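Local coordinates for protein putative ribose operon repressor (Burkholderia thailandensis, PDB 3EGC) that probably acts as a DNA-binding transcriptional repressor of the LacI family, whose sugar-binding-type domain would sense a small effector, at residues N9-I14 against K37-L42; D66-A71 against K86-V91. One frame throughout, in Å; residues are numbered along the deposited sequence.

Contact 1: N9-I14 against K37-L42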
ATOM      1  N   ASN A   9       8.608  -1.661  26.497  1.00 37.55           N
ATOM      2  CA  ASN A   9       7.461  -2.098  25.670  1.00 36.81           C
ATOM      3  C   ASN A   9       7.209  -1.276  24.404  1.00 35.47           C
ATOM      4  O   ASN A   9       6.056  -1.155  23.951  1.00 34.84           O
ATOM      5  CB  ASN A   9       6.174  -2.189  26.478  1.00 37.24           C
ATOM      6  CG  ASN A   9       6.099  -3.442  27.312  1.00 39.87           C
ATOM      7  OD1 ASN A   9       6.226  -3.379  28.519  1.00 38.71           O
ATOM      8  ND2 ASN A   9       5.899  -4.603  26.658  1.00 44.97           N
ATOM      9  N   VAL A  10       8.301  -0.772  23.825  1.00 33.78           N
ATOM     10  CA  VAL A  10       8.256  -0.004  22.598  1.00 32.64           C
ATOM     11  C   VAL A  10       9.271  -0.641  21.685  1.00 32.40           C
ATOM     12  O   VAL A  10      10.393  -0.916  22.046  1.00 31.79           O
ATOM     13  CB  VAL A  10       8.658   1.479  22.783  1.00 33.05           C
ATOM     14  CG1 VAL A  10       8.596   2.223  21.387  1.00 33.23           C
ATOM     15  CG2 VAL A  10       7.774   2.173  23.847  1.00 32.29           C
ATOM     16  N   VAL A  11       8.881  -0.867  20.453  1.00 31.90           N
ATOM     17  CA  VAL A  11       9.816  -1.438  19.519  1.00 30.60           C
ATOM     18  C   VAL A  11       9.876  -0.475  18.342  1.00 29.48           C
ATOM     19  O   VAL A  11       8.901   0.168  18.056  1.00 29.74           O
ATOM     20  CB  VAL A  11       9.288  -2.825  19.136  1.00 30.59           C
ATOM     21  CG1 VAL A  11       9.629  -3.196  17.733  1.00 32.03           C
ATOM     22  CG2 VAL A  11       9.730  -3.829  20.133  1.00 28.89           C
ATOM     23  N   GLY A  12      10.997  -0.419  17.654  1.00 28.30           N
ATOM     24  CA  GLY A  12      11.181   0.504  16.535  1.00 28.52           C
ATOM     25  C   GLY A  12      10.959  -0.251  15.234  1.00 28.15           C
ATOM     26  O   GLY A  12      11.526  -1.325  15.083  1.00 28.56           O
ATOM     27  N   LEU A  13      10.087   0.245  14.347  1.00 26.36           N
ATOM     28  CA  LEU A  13       9.906  -0.359  13.031  1.00 26.22           C
ATOM     29  C   LEU A  13      10.405   0.626  11.990  1.00 25.95           C
ATOM     30  O   LEU A  13       9.966   1.783  11.945  1.00 26.41           O
ATOM     31  CB  LEU A  13       8.466  -0.723  12.737  1.00 25.30           C
ATOM     32  CG  LEU A  13       8.132  -1.132  11.301  1.00 25.12           C
ATOM     33  CD1 LEU A  13       8.909  -2.400  10.836  1.00 20.18           C
ATOM     34  CD2 LEU A  13       6.621  -1.347  11.073  1.00 24.12           C
ATOM     35  N   ILE A  14      11.409   0.212  11.263  1.00 25.99           N
ATOM     36  CA  ILE A  14      12.027   1.086  10.294  1.00 27.37           C
ATOM     37  C   ILE A  14      11.874   0.409   8.969  1.00 27.78           C
ATOM     38  O   ILE A  14      12.298  -0.685   8.801  1.00 28.58           O
ATOM     39  CB  ILE A  14      13.533   1.355  10.607  1.00 27.08           C
ATOM     40  CG1 ILE A  14      13.652   2.127  11.928  1.00 27.40           C
ATOM     41  CG2 ILE A  14      14.223   2.101   9.406  1.00 25.81           C
ATOM     42  CD1 ILE A  14      15.114   2.364  12.453  1.00 25.70           C
ATOM     43  N   LYS A  37       0.813  -8.631  22.133  1.00 36.83           N
ATOM     44  CA  LYS A  37       1.723  -8.800  23.253  1.00 36.25           C
ATOM     45  C   LYS A  37       1.923  -7.578  24.111  1.00 35.53           C
ATOM     46  O   LYS A  37       2.799  -7.620  24.956  1.00 35.61           O
ATOM     47  CB  LYS A  37       3.090  -9.268  22.765  1.00 36.43           C
ATOM     48  CG  LYS A  37       3.039 -10.377  21.728  1.00 37.32           C
ATOM     49  CD  LYS A  37       2.972 -11.711  22.388  1.00 41.79           C
ATOM     50  CE  LYS A  37       4.278 -12.476  22.243  1.00 43.86           C
ATOM     51  NZ  LYS A  37       4.537 -13.062  20.859  1.00 40.86           N
ATOM     52  N   GLY A  38       1.160  -6.501  23.882  1.00 34.84           N
ATOM     53  CA  GLY A  38       1.280  -5.288  24.703  1.00 34.40           C
ATOM     54  C   GLY A  38       2.513  -4.440  24.423  1.00 35.03           C
ATOM     55  O   GLY A  38       2.952  -3.660  25.307  1.00 35.23           O
ATOM     56  N   TYR A  39       3.094  -4.570  23.222  1.00 33.79           N
ATOM     57  CA  TYR A  39       4.077  -3.595  22.751  1.00 33.33           C
ATOM     58  C   TYR A  39       3.504  -2.514  21.845  1.00 33.09           C
ATOM     59  O   TYR A  39       2.634  -2.799  21.045  1.00 32.14           O
ATOM     60  CB  TYR A  39       5.216  -4.278  21.949  1.00 33.41           C
ATOM     61  CG  TYR A  39       6.137  -5.103  22.789  1.00 33.35           C
ATOM     62  CD1 TYR A  39       5.699  -6.321  23.315  1.00 33.92           C
ATOM     63  CD2 TYR A  39       7.404  -4.670  23.097  1.00 34.80           C
ATOM     64  CE1 TYR A  39       6.521  -7.096  24.121  1.00 35.97           C
ATOM     65  CE2 TYR A  39       8.262  -5.462  23.896  1.00 37.68           C
ATOM     66  CZ  TYR A  39       7.810  -6.674  24.403  1.00 35.80           C
ATOM     67  OH  TYR A  39       8.620  -7.471  25.173  1.00 36.34           O
ATOM     68  N   SER A  40       4.112  -1.330  21.917  1.00 31.67           N
ATOM     69  CA  SER A  40       3.843  -0.248  21.027  1.00 31.63           C
ATOM     70  C   SER A  40       4.891  -0.198  19.890  1.00 30.66           C
ATOM     71  O   SER A  40       6.014  -0.667  20.051  1.00 30.09           O
ATOM     72  CB  SER A  40       3.875   1.081  21.823  1.00 31.30           C
ATOM     73  OG  SER A  40       2.723   1.190  22.643  1.00 32.38           O
ATOM     74  N   VAL A  41       4.504   0.425  18.774  1.00 30.14           N
ATOM     75  CA  VAL A  41       5.346   0.533  17.613  1.00 29.02           C
ATOM     76  C   VAL A  41       5.615   1.927  17.099  1.00 29.40           C
ATOM     77  O   VAL A  41       4.705   2.616  16.600  1.00 29.05           O
ATOM     78  CB  VAL A  41       4.780  -0.304  16.435  1.00 29.48           C
ATOM     79  CG1 VAL A  41       5.735  -0.180  15.187  1.00 26.07           C
ATOM     80  CG2 VAL A  41       4.606  -1.800  16.904  1.00 26.43           C
ATOM     81  N   LEU A  42       6.873   2.334  17.191  1.00 29.25           N
ATOM     82  CA  LEU A  42       7.284   3.610  16.635  1.00 30.12           C
ATOM     83  C   LEU A  42       7.651   3.394  15.142  1.00 30.00           C
ATOM     84  O   LEU A  42       8.358   2.416  14.780  1.00 30.36           O
ATOM     85  CB  LEU A  42       8.516   4.118  17.386  1.00 30.02           C
ATOM     86  CG  LEU A  42       8.471   4.948  18.664  1.00 32.20           C
ATOM     87  CD1 LEU A  42       9.978   5.324  19.154  1.00 31.09           C
ATOM     88  CD2 LEU A  42       7.538   6.152  18.539  1.00 30.15           C
TER

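Contact 2: D66-A71 against K86-V91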
ATOM      1  N   ASP A  66      12.947  -1.208  22.844  1.00 33.14           N
ATOM      2  CA  ASP A  66      13.476  -2.479  23.328  1.00 33.47           C
ATOM      3  C   ASP A  66      14.258  -3.215  22.237  1.00 33.26           C
ATOM      4  O   ASP A  66      15.073  -4.080  22.503  1.00 33.17           O
ATOM      5  CB  ASP A  66      12.334  -3.326  23.852  1.00 33.87           C
ATOM      6  CG  ASP A  66      11.739  -2.774  25.153  1.00 33.83           C
ATOM      7  OD1 ASP A  66      10.580  -3.048  25.476  1.00 34.62           O
ATOM      8  OD2 ASP A  66      12.463  -2.126  25.882  1.00 37.72           O
ATOM      9  N   GLY A  67      13.993  -2.856  20.985  1.00 32.77           N
ATOM     10  CA  GLY A  67      14.567  -3.570  19.858  1.00 31.70           C
ATOM     11  C   GLY A  67      14.091  -2.938  18.568  1.00 30.47           C
ATOM     12  O   GLY A  67      13.313  -2.011  18.605  1.00 30.06           O
ATOM     13  N   LEU A  68      14.581  -3.439  17.449  1.00 29.73           N
ATOM     14  CA  LEU A  68      14.237  -2.926  16.099  1.00 30.12           C
ATOM     15  C   LEU A  68      13.885  -4.029  15.129  1.00 29.11           C
ATOM     16  O   LEU A  68      14.610  -5.023  14.987  1.00 29.13           O
ATOM     17  CB  LEU A  68      15.395  -2.130  15.443  1.00 30.35           C
ATOM     18  CG  LEU A  68      15.962  -0.845  16.038  1.00 34.45           C
ATOM     19  CD1 LEU A  68      17.022  -0.172  15.124  1.00 36.79           C
ATOM     20  CD2 LEU A  68      14.832   0.149  16.357  1.00 35.44           C
ATOM     21  N   ILE A  69      12.811  -3.800  14.400  1.00 28.18           N
ATOM     22  CA  ILE A  69      12.577  -4.475  13.176  1.00 27.16           C
ATOM     23  C   ILE A  69      12.963  -3.561  12.022  1.00 28.13           C
ATOM     24  O   ILE A  69      12.480  -2.461  11.901  1.00 27.06           O
ATOM     25  CB  ILE A  69      11.114  -4.885  13.015  1.00 28.13           C
ATOM     26  CG1 ILE A  69      10.707  -5.814  14.164  1.00 27.68           C
ATOM     27  CG2 ILE A  69      10.918  -5.482  11.586  1.00 24.19           C
ATOM     28  CD1 ILE A  69       9.303  -6.336  14.017  1.00 30.02           C
ATOM     29  N   LEU A  70      13.809  -4.067  11.127  1.00 27.94           N
ATOM     30  CA  LEU A  70      14.398  -3.208  10.125  1.00 28.55           C
ATOM     31  C   LEU A  70      14.215  -3.787   8.713  1.00 27.82           C
ATOM     32  O   LEU A  70      14.694  -4.864   8.407  1.00 27.98           O
ATOM     33  CB  LEU A  70      15.909  -3.003  10.462  1.00 27.39           C
ATOM     34  CG  LEU A  70      16.720  -2.319   9.365  1.00 29.94           C
ATOM     35  CD1 LEU A  70      16.180  -0.911   9.039  1.00 31.67           C
ATOM     36  CD2 LEU A  70      18.272  -2.230   9.649  1.00 29.96           C
ATOM     37  N   ALA A  71      13.494  -3.100   7.872  1.00 27.61           N
ATOM     38  CA  ALA A  71      13.536  -3.400   6.437  1.00 28.88           C
ATOM     39  C   ALA A  71      14.656  -2.554   5.799  1.00 29.26           C
ATOM     40  O   ALA A  71      14.479  -1.362   5.513  1.00 28.95           O
ATOM     41  CB  ALA A  71      12.195  -3.088   5.766  1.00 28.70           C
ATOM     42  N   LYS A  86      25.822  -4.791  21.705  1.00 42.82           N
ATOM     43  CA  LYS A  86      25.622  -6.130  21.198  1.00 43.62           C
ATOM     44  C   LYS A  86      24.316  -6.711  21.702  1.00 42.87           C
ATOM     45  O   LYS A  86      23.805  -7.692  21.173  1.00 42.59           O
ATOM     46  CB  LYS A  86      26.770  -7.030  21.654  1.00 44.45           C
ATOM     47  CG  LYS A  86      26.905  -8.270  20.838  1.00 47.60           C
ATOM     48  CD  LYS A  86      27.880  -9.206  21.491  1.00 50.81           C
ATOM     49  CE  LYS A  86      27.141 -10.311  22.261  1.00 52.94           C
ATOM     50  NZ  LYS A  86      26.462  -9.862  23.541  1.00 53.86           N
ATOM     51  N   THR A  87      23.798  -6.120  22.760  1.00 42.11           N
ATOM     52  CA  THR A  87      22.655  -6.714  23.397  1.00 41.64           C
ATOM     53  C   THR A  87      21.391  -6.115  22.814  1.00 39.81           C
ATOM     54  O   THR A  87      20.306  -6.570  23.119  1.00 40.04           O
ATOM     55  CB  THR A  87      22.664  -6.500  24.953  1.00 41.76           C
ATOM     56  OG1 THR A  87      22.536  -5.108  25.288  1.00 43.36           O
ATOM     57  CG2 THR A  87      23.916  -7.047  25.540  1.00 42.91           C
ATOM     58  N   PHE A  88      21.533  -5.068  22.016  1.00 37.97           N
ATOM     59  CA  PHE A  88      20.368  -4.489  21.374  1.00 36.44           C
ATOM     60  C   PHE A  88      19.862  -5.395  20.230  1.00 35.36           C
ATOM     61  O   PHE A  88      20.540  -5.539  19.239  1.00 35.72           O
ATOM     62  CB  PHE A  88      20.670  -3.096  20.893  1.00 35.89           C
ATOM     63  CG  PHE A  88      19.448  -2.336  20.424  1.00 35.78           C
ATOM     64  CD1 PHE A  88      19.263  -2.073  19.078  1.00 34.78           C
ATOM     65  CD2 PHE A  88      18.500  -1.902  21.326  1.00 35.05           C
ATOM     66  CE1 PHE A  88      18.195  -1.396  18.648  1.00 34.85           C
ATOM     67  CE2 PHE A  88      17.379  -1.208  20.895  1.00 34.68           C
ATOM     68  CZ  PHE A  88      17.222  -0.960  19.547  1.00 34.62           C
ATOM     69  N   PRO A  89      18.682  -6.013  20.401  1.00 33.66           N
ATOM     70  CA  PRO A  89      18.091  -6.955  19.441  1.00 33.52           C
ATOM     71  C   PRO A  89      17.591  -6.288  18.169  1.00 32.51           C
ATOM     72  O   PRO A  89      16.885  -5.257  18.223  1.00 31.86           O
ATOM     73  CB  PRO A  89      16.898  -7.617  20.224  1.00 32.92           C
ATOM     74  CG  PRO A  89      16.618  -6.681  21.333  1.00 33.76           C
ATOM     75  CD  PRO A  89      17.802  -5.752  21.549  1.00 33.25           C
ATOM     76  N   ILE A  90      17.947  -6.898  17.047  1.00 31.33           N
ATOM     77  CA  ILE A  90      17.528  -6.423  15.741  1.00 31.62           C
ATOM     78  C   ILE A  90      17.055  -7.573  14.873  1.00 30.76           C
ATOM     79  O   ILE A  90      17.779  -8.513  14.670  1.00 31.06           O
ATOM     80  CB  ILE A  90      18.679  -5.704  14.991  1.00 32.12           C
ATOM     81  CG1 ILE A  90      19.175  -4.471  15.810  1.00 32.69           C
ATOM     82  CG2 ILE A  90      18.247  -5.338  13.524  1.00 30.40           C
ATOM     83  CD1 ILE A  90      20.376  -3.852  15.251  1.00 31.92           C
ATOM     84  N   VAL A  91      15.847  -7.510  14.343  1.00 30.22           N
ATOM     85  CA  VAL A  91      15.560  -8.443  13.288  1.00 30.15           C
ATOM     86  C   VAL A  91      15.231  -7.752  12.004  1.00 29.97           C
ATOM     87  O   VAL A  91      14.500  -6.779  12.007  1.00 29.73           O
ATOM     88  CB  VAL A  91      14.572  -9.553  13.656  1.00 30.02           C
ATOM     89  CG1 VAL A  91      14.308  -9.653  15.207  1.00 29.12           C
ATOM     90  CG2 VAL A  91      13.402  -9.439  12.880  1.00 30.23           C
TER

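Contact 1: N9-I14 against K37-L42
N9 points its side-chain ND2 at one face of the Y39 ring just before the two strands begin. ND2 sits 3.5 Å above the ring plane, over its centre, and the amide is turned 62° from the ring. In N9, CG lies beside the backbone N and anti to the carbonyl carbon (chi1 -78°); beyond it ND2 ends over the ring, while the main-chain O of the same residue takes a nearly straight bond from S40 N (2.8 Å). Y39 presents the face of its ring to the amide nitrogen, and its hydroxyl reaches past both segments to hydrogen-bond E257. The helix before it ends in a Schellman motif with G38 as the C-prime residue, its positive phi being easy for glycine.

From there the strands run parallel, V10 beside S40, V11 beside V41 and G12 beside L42. S40 O accepts V11 N, V11 O accepts L42 N at 3.1 Å, and L42 O accepts L13 N at 2.8 Å. Side chains alternate between the faces. On one, V10 CG1, anti to the backbone N (chi1 179°), meets L42 CG at 3.9 Å. On the other, V11 CG2 touches Y39 CD2, and L13 CB lies 3.7 Å from V41 CG1; beta-branched valines suit the extended strands, and with the leucines they supply apolar surface.

The pair belongs to the beta-alpha-beta unit of strand 10-15, helix 21-36 and strand 40-45, the last being the outermost strand, within this chain, of a mixed sheet. Helix 241-257 covers V11 through M249, L252 and I256; against the opposite face, F60 of helix 50-62 packs on L42. V41 hydrogen-bonds through its backbone to the second subunit, whose L42 packs on L42 and whose R63 packs against N9 and V10.

Contact 2: D66-A71 against K86-V91
L68 grips the neighbouring strand with both backbone polar groups: its N donates to P89 O (3.0 Å) and its O accepts V91 N (2.9 Å). One step on, L70 N reaches V91 O, also at 2.9 Å, with the donor tilted 19° from the carbonyl plane. L68 O and V91 O each also receive a CA-H...O contact, from I90 CA and I69 CA respectively. P89 has no N-H to give, but its carbonyl still accepts from L68 N.

L68 pairs with I90 and I69 with V91 in parallel register, the outcome of a right-handed crossover in the beta-alpha-beta unit of strand 67-70, helix 78-82 and strand 90-93, part of the Rossmann-like fold of periplasmic-binding-protein domains.

Side-chain packing across the pair is led by F88 on L68. F88 CG is anti to the backbone N (chi1 -170°), and the ring beyond it meets L68 at its edge: CE1 lies 3.5 Å from L68 CG, while L68 CD1 lies in the ring plane. G67 suits its place because P89 O comes to 3.3 Å from its CA, where a side chain would be tight. P89 CG rests 3.2 Å from D66 O. Farther out, F61 stacks edge-to-face with F88, V57 and F60 of helix 50-62 cover L68, and V91 packs on A248, M251 and L252 of helix 241-257.

In the fold
From the N terminus, strand 10-15 leads through helix 21-36 to strand 40-45, and contact 1 closes that first excursion. The chain then follows helix 50-62 into strand 67-70 on the other side of strand 10-15; a further excursion through helix 78-82 is closed by contact 2. The two loops are in series, neither nested nor crossed, but meet in space because strands 10-15 and 67-70 are neighbours. There D66 bridges them, its OD1 binding N9 N and its backbone N binding V10 O, while I14 packs on L70. Together the contacts join four successive strands, in the order 40-45, 10-15, 67-70, 90-93, into one end of the sheet, which strand 103-107 continues.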